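Local coordinates for protein Cyclase/dehydrase (Mycobacterium smegmatis str. MC2 155, PDB 5Z8O) that is of unknown function but belongs to the START superfamily, whose helix-grip fold suggests that it may bind a lipid or polyketide-like ligand, at residues V21-F24 with E25-P28; Y70-E73 with N74-F77; E138-V141 with E142-Q146. All coordinates share one frame; numbering follows the deposited sequence.

In the fold
All three contacts are local, each joining neighbours a few residues apart, yet they sit at different depths of one helix-grip fold. Contact 1, partly buried, links the end of helix 14-22 to helix 27-30 and relies on two aromatic rings. Contact 2 is a surface turn between strands 60-69 and 75-83, closed by a backbone bond, with Pro71 packed on Gln75 and Phe77. Contact 3, on the last turns of helix 119-144, mixes a buried arginine and valine with exposed residues, most of them polar. Contact 1 touches both others: Phe24 packs on Tyr70 and Ile76 of contact 2, and Ala26 meets Arg140 of contact 3. Contacts 2 and 3 stay about 13 Å apart at their nearest atoms.

Contact 1 (V21-F24 with E25-P28); sequences VSDF and EAYP
The phenol ring of Tyr27 carries the backbone of Phe24 on one face: Phe24 CA stands 4.0 Å from the Tyr27 ring centroid, almost on the ring normal, a CH-pi contact. The Phe24 ring turns its edge toward the face of Tyr27 in an offset edge-to-face pair, the planes at 74°, with Phe24 CD1 3.7 Å from Tyr27 CZ. One face of Phe24 also lies against Ser22 O, toward the rim. At the edge of the Tyr27 ring its hydroxyl donates to the carbonyl of Val21, Tyr27 OH to Val21 O 2.5 Å, a short bond that arrives in the carbonyl plane on a lone pair. Tyrosine suits this place because its ring packs on Phe24 while its OH takes up a carbonyl of the last helical turn.

Asp23 leaves the helix as the centre of an inverse gamma turn. With CG anti to its backbone N (chi1 -166°), its carboxylate swings alongside the small Ala26, OD2 of Asp23 lying 3.3 Å from CB of Ala26. A water bridges Asp23 OD1 and Glu25 N. Backbone bonds from Ala26 N to Asp23 O and from Tyr27 N to Phe24 O tighten the bend. The buried Phe24 continues onto Leu51 and Cys37, whereas Tyr27 meets Trp30. This is a helix-to-helix corner of 3-10 character, joining the two short helices that precede strand 34-42 in the helix-grip fold.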
# COMPACT_ATOMS: atom_id res chain seq x y z
N VAL B 21 -4.80 9.68 18.20
CA VAL B 21 -4.49 10.07 16.83
C VAL B 21 -3.20 9.40 16.34
O VAL B 21 -3.08 9.08 15.16
CB VAL B 21 -4.41 11.60 16.73
CG1 VAL B 21 -4.01 12.04 15.33
CG2 VAL B 21 -5.74 12.23 17.12
N SER B 22 -2.24 9.18 17.24
CA SER B 22 -0.97 8.56 16.84
C SER B 22 -1.06 7.05 16.71
O SER B 22 -0.20 6.44 16.06
CB SER B 22 0.13 8.92 17.83
OG SER B 22 -0.10 8.30 19.09
N ASP B 23 -2.06 6.42 17.34
CA ASP B 23 -2.23 4.97 17.30
C ASP B 23 -2.90 4.59 15.99
O ASP B 23 -4.08 4.25 15.92
CB ASP B 23 -3.04 4.50 18.49
CG ASP B 23 -2.96 3.00 18.70
OD1 ASP B 23 -2.37 2.31 17.84
OD2 ASP B 23 -3.51 2.51 19.70
N PHE B 24 -2.11 4.65 14.91
CA PHE B 24 -2.66 4.48 13.57
C PHE B 24 -3.27 3.10 13.38
O PHE B 24 -4.33 2.96 12.76
CB PHE B 24 -1.59 4.73 12.52
CG PHE B 24 -0.95 6.09 12.62
CD1 PHE B 24 -1.68 7.23 12.34
CD2 PHE B 24 0.38 6.22 12.99
CE1 PHE B 24 -1.11 8.47 12.44
CE2 PHE B 24 0.96 7.46 13.09
CZ PHE B 24 0.22 8.59 12.81
N GLU B 25 -2.61 2.06 13.90
CA GLU B 25 -3.12 0.71 13.70
C GLU B 25 -4.39 0.42 14.50
O GLU B 25 -5.05 -0.59 14.24
CB GLU B 25 -2.03 -0.31 14.03
CG GLU B 25 -0.88 -0.27 13.02
CD GLU B 25 0.14 -1.38 13.22
OE1 GLU B 25 0.26 -1.89 14.35
OE2 GLU B 25 0.82 -1.74 12.23
N ALA B 26 -4.75 1.28 15.45
CA ALA B 26 -6.02 1.15 16.16
C ALA B 26 -7.16 1.91 15.48
O ALA B 26 -8.30 1.82 15.95
CB ALA B 26 -5.88 1.63 17.61
N TYR B 27 -6.88 2.65 14.41
CA TYR B 27 -7.93 3.37 13.70
C TYR B 27 -9.14 2.51 13.33
O TYR B 27 -10.27 2.99 13.51
CB TYR B 27 -7.38 4.02 12.42
CG TYR B 27 -6.64 5.33 12.64
CD1 TYR B 27 -6.38 5.81 13.91
CD2 TYR B 27 -6.23 6.10 11.55
CE1 TYR B 27 -5.71 7.01 14.10
CE2 TYR B 27 -5.56 7.29 11.73
CZ TYR B 27 -5.31 7.75 13.01
OH TYR B 27 -4.65 8.94 13.19
N PRO B 28 -8.99 1.28 12.82
CA PRO B 28 -10.19 0.51 12.44
C PRO B 28 -11.13 0.21 13.60
O PRO B 28 -12.32 -0.02 13.36
CB PRO B 28 -9.61 -0.78 11.85
CG PRO B 28 -8.22 -0.42 11.43
CD PRO B 28 -7.76 0.56 12.47
O HOH W 1 -0.43 2.23 15.99

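Contact 2 (Y70-E73 with N74-F77); sequences YPAE and NQIF
Tyr70 has CG anti to its carbonyl carbon (chi1 -53°), which lays its ring beside Ile76, CD1 of Tyr70 being 4.3 Å from CG1 of Ile76. Phe77 takes another rotation, CG anti to the backbone N (chi1 -176°), which carries the ring off and leaves CB against the proline, Pro71 CD 3.9 Å from Phe77 CB. Gln75 crosses the Pro71 ring at about a right angle, and its OE1 comes 3.3 Å from Pro71 CG; that oxygen is also hydrogen-bonded to Arg92. The chain reverses through a type I beta turn from Ala72 to Gln75, at the end of the loop that joins antiparallel strands 60-69 and 75-83 into a beta hairpin. Its closing bond runs from Gln75 N to Ala72 O at 3.0 Å. Asn74, in the third position of the turn, sets its OD1 3.7 Å from Ala72 CB, and that methyl also touches Gln75 CB; a small side chain suits a spot approached from two sides. Pro71, with its ring-restricted phi, offers a rigid apolar surface to Gln75 and Phe77. Tyr70 OH is hydrogen-bonded to Pro48 O at the start of strand 48-57, and both Tyr70 and Ile76 touch Phe24.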
# COMPACT_ATOMS: atom_id res chain seq x y z
N TYR B 70 6.09 14.74 11.39
CA TYR B 70 5.87 15.32 12.71
C TYR B 70 6.51 16.70 12.68
O TYR B 70 7.60 16.91 13.22
CB TYR B 70 6.45 14.41 13.80
CG TYR B 70 5.93 12.99 13.67
CD1 TYR B 70 4.71 12.62 14.22
CD2 TYR B 70 6.65 12.03 12.96
CE1 TYR B 70 4.23 11.33 14.08
CE2 TYR B 70 6.17 10.74 12.82
CZ TYR B 70 4.97 10.40 13.39
OH TYR B 70 4.49 9.12 13.25
N PRO B 71 5.84 17.67 12.05
CA PRO B 71 6.46 18.99 11.84
C PRO B 71 6.72 19.75 13.12
O PRO B 71 7.67 20.54 13.18
CB PRO B 71 5.46 19.71 10.93
CG PRO B 71 4.17 19.00 11.14
CD PRO B 71 4.51 17.58 11.42
N ALA B 72 5.88 19.56 14.14
CA ALA B 72 6.03 20.24 15.41
C ALA B 72 5.62 19.28 16.51
O ALA B 72 5.00 18.24 16.26
CB ALA B 72 5.21 21.53 15.47
N GLU B 73 5.98 19.62 17.75
CA GLU B 73 5.82 18.68 18.86
C GLU B 73 4.37 18.28 19.08
O GLU B 73 4.10 17.19 19.60
CB GLU B 73 6.40 19.28 20.14
CG GLU B 73 7.81 18.81 20.47
CD GLU B 73 8.09 18.82 21.96
OE1 GLU B 73 9.12 19.41 22.37
OE2 GLU B 73 7.29 18.24 22.72
N ASN B 74 3.42 19.12 18.68
CA ASN B 74 2.00 18.86 18.87
C ASN B 74 1.28 18.55 17.57
O ASN B 74 0.05 18.58 17.53
CB ASN B 74 1.35 20.07 19.54
CG ASN B 74 1.49 21.34 18.72
OD1 ASN B 74 2.46 21.51 17.99
ND2 ASN B 74 0.51 22.23 18.83
N GLN B 75 2.01 18.25 16.50
CA GLN B 75 1.45 18.16 15.16
C GLN B 75 1.76 16.83 14.51
O GLN B 75 2.85 16.28 14.67
CB GLN B 75 1.97 19.28 14.25
CG GLN B 75 1.15 20.54 14.26
CD GLN B 75 1.62 21.54 13.22
OE1 GLN B 75 1.92 21.17 12.08
NE2 GLN B 75 1.68 22.81 13.60
N ILE B 76 0.78 16.32 13.77
CA ILE B 76 0.95 15.16 12.90
C ILE B 76 0.43 15.58 11.53
O ILE B 76 -0.67 16.12 11.42
CB ILE B 76 0.20 13.92 13.42
CG1 ILE B 76 0.59 13.61 14.87
CG2 ILE B 76 0.48 12.71 12.52
CD1 ILE B 76 -0.07 12.37 15.43
N PHE B 77 1.22 15.32 10.50
CA PHE B 77 0.91 15.73 9.14
C PHE B 77 1.11 14.55 8.22
O PHE B 77 2.21 13.99 8.14
CB PHE B 77 1.80 16.92 8.73
CG PHE B 77 1.50 17.48 7.38
CD1 PHE B 77 0.32 18.15 7.13
CD2 PHE B 77 2.45 17.41 6.37
CE1 PHE B 77 0.06 18.70 5.89
CE2 PHE B 77 2.20 17.97 5.13
CZ PHE B 77 1.00 18.60 4.89

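Contact 3 (E138-V141 with E142-Q146); sequences EGRV and EQLTQ
Arg140 and Gln143, one helical turn apart, meet through their polar ends. Arg140 starts with CG anti to its backbone N (chi1 -178°) and then bends at chi2 (60°), which leans the outward-running chain toward the following turn, within reach of Gln143. There NH1 of Arg140 donates to OE1 of Gln143 at 2.7 Å. The oxygen lies near the guanidinium edge but somewhat out of its plane, and the bond is noticeably bent, with 139° at the hydrogen. Gln143 reaches the meeting point by an extended chain, its amide plane turned 58° from the guanidinium. Leu144 lies over one face of that guanidinium, its CD2 4.3 Å above the plane; its CD1 comes to 3.5 Å from Arg140 NE, beside the aliphatic stem. Arginine suits this place because its long aliphatic part packs against leucine while the flat head reaches separate partners.

Leu144 is the last helical residue, and Thr145 the first to leave helical geometry. Thr145 OG1 sits between the backbone N and the carbonyl carbon (chi1 50°), a rotation that aims the hydroxyl back at the preceding turn, where it donates to Val141 O at 2.8 Å. That carbonyl also receives weak bonds from the backbone N of Leu144 and of Thr145, so threonine adds a side-chain donor where the regular pattern runs out. Ordinary i to i+4 bonds, Glu142 N to Glu138 O and Gln143 N to Gly139 O, precede this end.

Val141 faces Ile17 and Ile20 of helix 14-22 and Val10 of strand 4-10, Arg140 and Leu144 also rest on Ile20, and Arg140 NH2 bonds Gln29 OE1 of helix 27-30, which sets the end of helix 119-144 against both short helices and strand 4-10, outermost within this chain.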
# COMPACT_ATOMS: atom_id res chain seq x y z
N GLU B 138 -14.79 11.66 19.06
CA GLU B 138 -15.59 11.86 20.27
C GLU B 138 -16.00 10.52 20.88
O GLU B 138 -15.89 10.32 22.10
CB GLU B 138 -16.82 12.70 19.96
CG GLU B 138 -16.51 14.14 19.58
CD GLU B 138 -17.76 14.98 19.40
OE1 GLU B 138 -18.86 14.40 19.32
OE2 GLU B 138 -17.63 16.22 19.33
N GLY B 139 -16.48 9.60 20.05
CA GLY B 139 -16.85 8.29 20.56
C GLY B 139 -15.67 7.53 21.13
O GLY B 139 -15.78 6.89 22.18
N ARG B 140 -14.52 7.59 20.45
CA ARG B 140 -13.33 6.92 20.95
C ARG B 140 -12.85 7.53 22.27
O ARG B 140 -12.36 6.80 23.14
CB ARG B 140 -12.22 6.98 19.89
CG ARG B 140 -10.94 6.27 20.27
CD ARG B 140 -11.19 4.79 20.52
NE ARG B 140 -9.96 4.01 20.46
CZ ARG B 140 -9.92 2.68 20.50
NH1 ARG B 140 -11.05 1.99 20.61
NH2 ARG B 140 -8.76 2.05 20.44
N VAL B 141 -13.01 8.84 22.43
CA VAL B 141 -12.62 9.49 23.68
C VAL B 141 -13.51 9.02 24.82
O VAL B 141 -13.03 8.66 25.90
CB VAL B 141 -12.66 11.02 23.52
CG1 VAL B 141 -12.58 11.71 24.88
CG2 VAL B 141 -11.52 11.47 22.63
N GLU B 142 -14.83 9.02 24.60
CA GLU B 142 -15.76 8.54 25.62
C GLU B 142 -15.51 7.07 25.95
O GLU B 142 -15.62 6.66 27.11
CB GLU B 142 -17.20 8.75 25.15
CG GLU B 142 -18.25 7.99 25.96
CD GLU B 142 -18.57 8.64 27.29
OE1 GLU B 142 -18.23 9.83 27.48
OE2 GLU B 142 -19.16 7.96 28.15
N GLN B 143 -15.15 6.28 24.94
CA GLN B 143 -14.89 4.86 25.18
C GLN B 143 -13.61 4.66 26.00
O GLN B 143 -13.55 3.76 26.84
CB GLN B 143 -14.81 4.12 23.84
CG GLN B 143 -14.56 2.63 23.95
CD GLN B 143 -14.01 2.05 22.66
OE1 GLN B 143 -13.35 2.74 21.88
NE2 GLN B 143 -14.30 0.77 22.42
N LEU B 144 -12.60 5.51 25.80
CA LEU B 144 -11.32 5.37 26.48
C LEU B 144 -11.22 6.13 27.79
O LEU B 144 -10.27 5.90 28.54
CB LEU B 144 -10.17 5.79 25.56
CG LEU B 144 -9.97 4.91 24.33
CD1 LEU B 144 -8.85 5.45 23.47
CD2 LEU B 144 -9.70 3.47 24.75
N THR B 145 -12.16 7.02 28.11
CA THR B 145 -12.06 7.77 29.35
C THR B 145 -12.84 7.08 30.47
O THR B 145 -13.82 6.37 30.23
CB THR B 145 -12.57 9.21 29.18
OG1 THR B 145 -13.85 9.20 28.55
CG2 THR B 145 -11.58 10.03 28.36
N GLN B 146 -12.37 7.30 31.70
CA GLN B 146 -12.88 6.65 32.90
C GLN B 146 -14.40 6.60 32.98
O GLN B 146 -15.06 7.64 32.98
CB GLN B 146 -12.33 7.35 34.14
CG GLN B 146 -12.85 6.78 35.45
CD GLN B 146 -12.50 5.32 35.62
OE1 GLN B 146 -11.33 4.96 35.76
NE2 GLN B 146 -13.52 4.46 35.58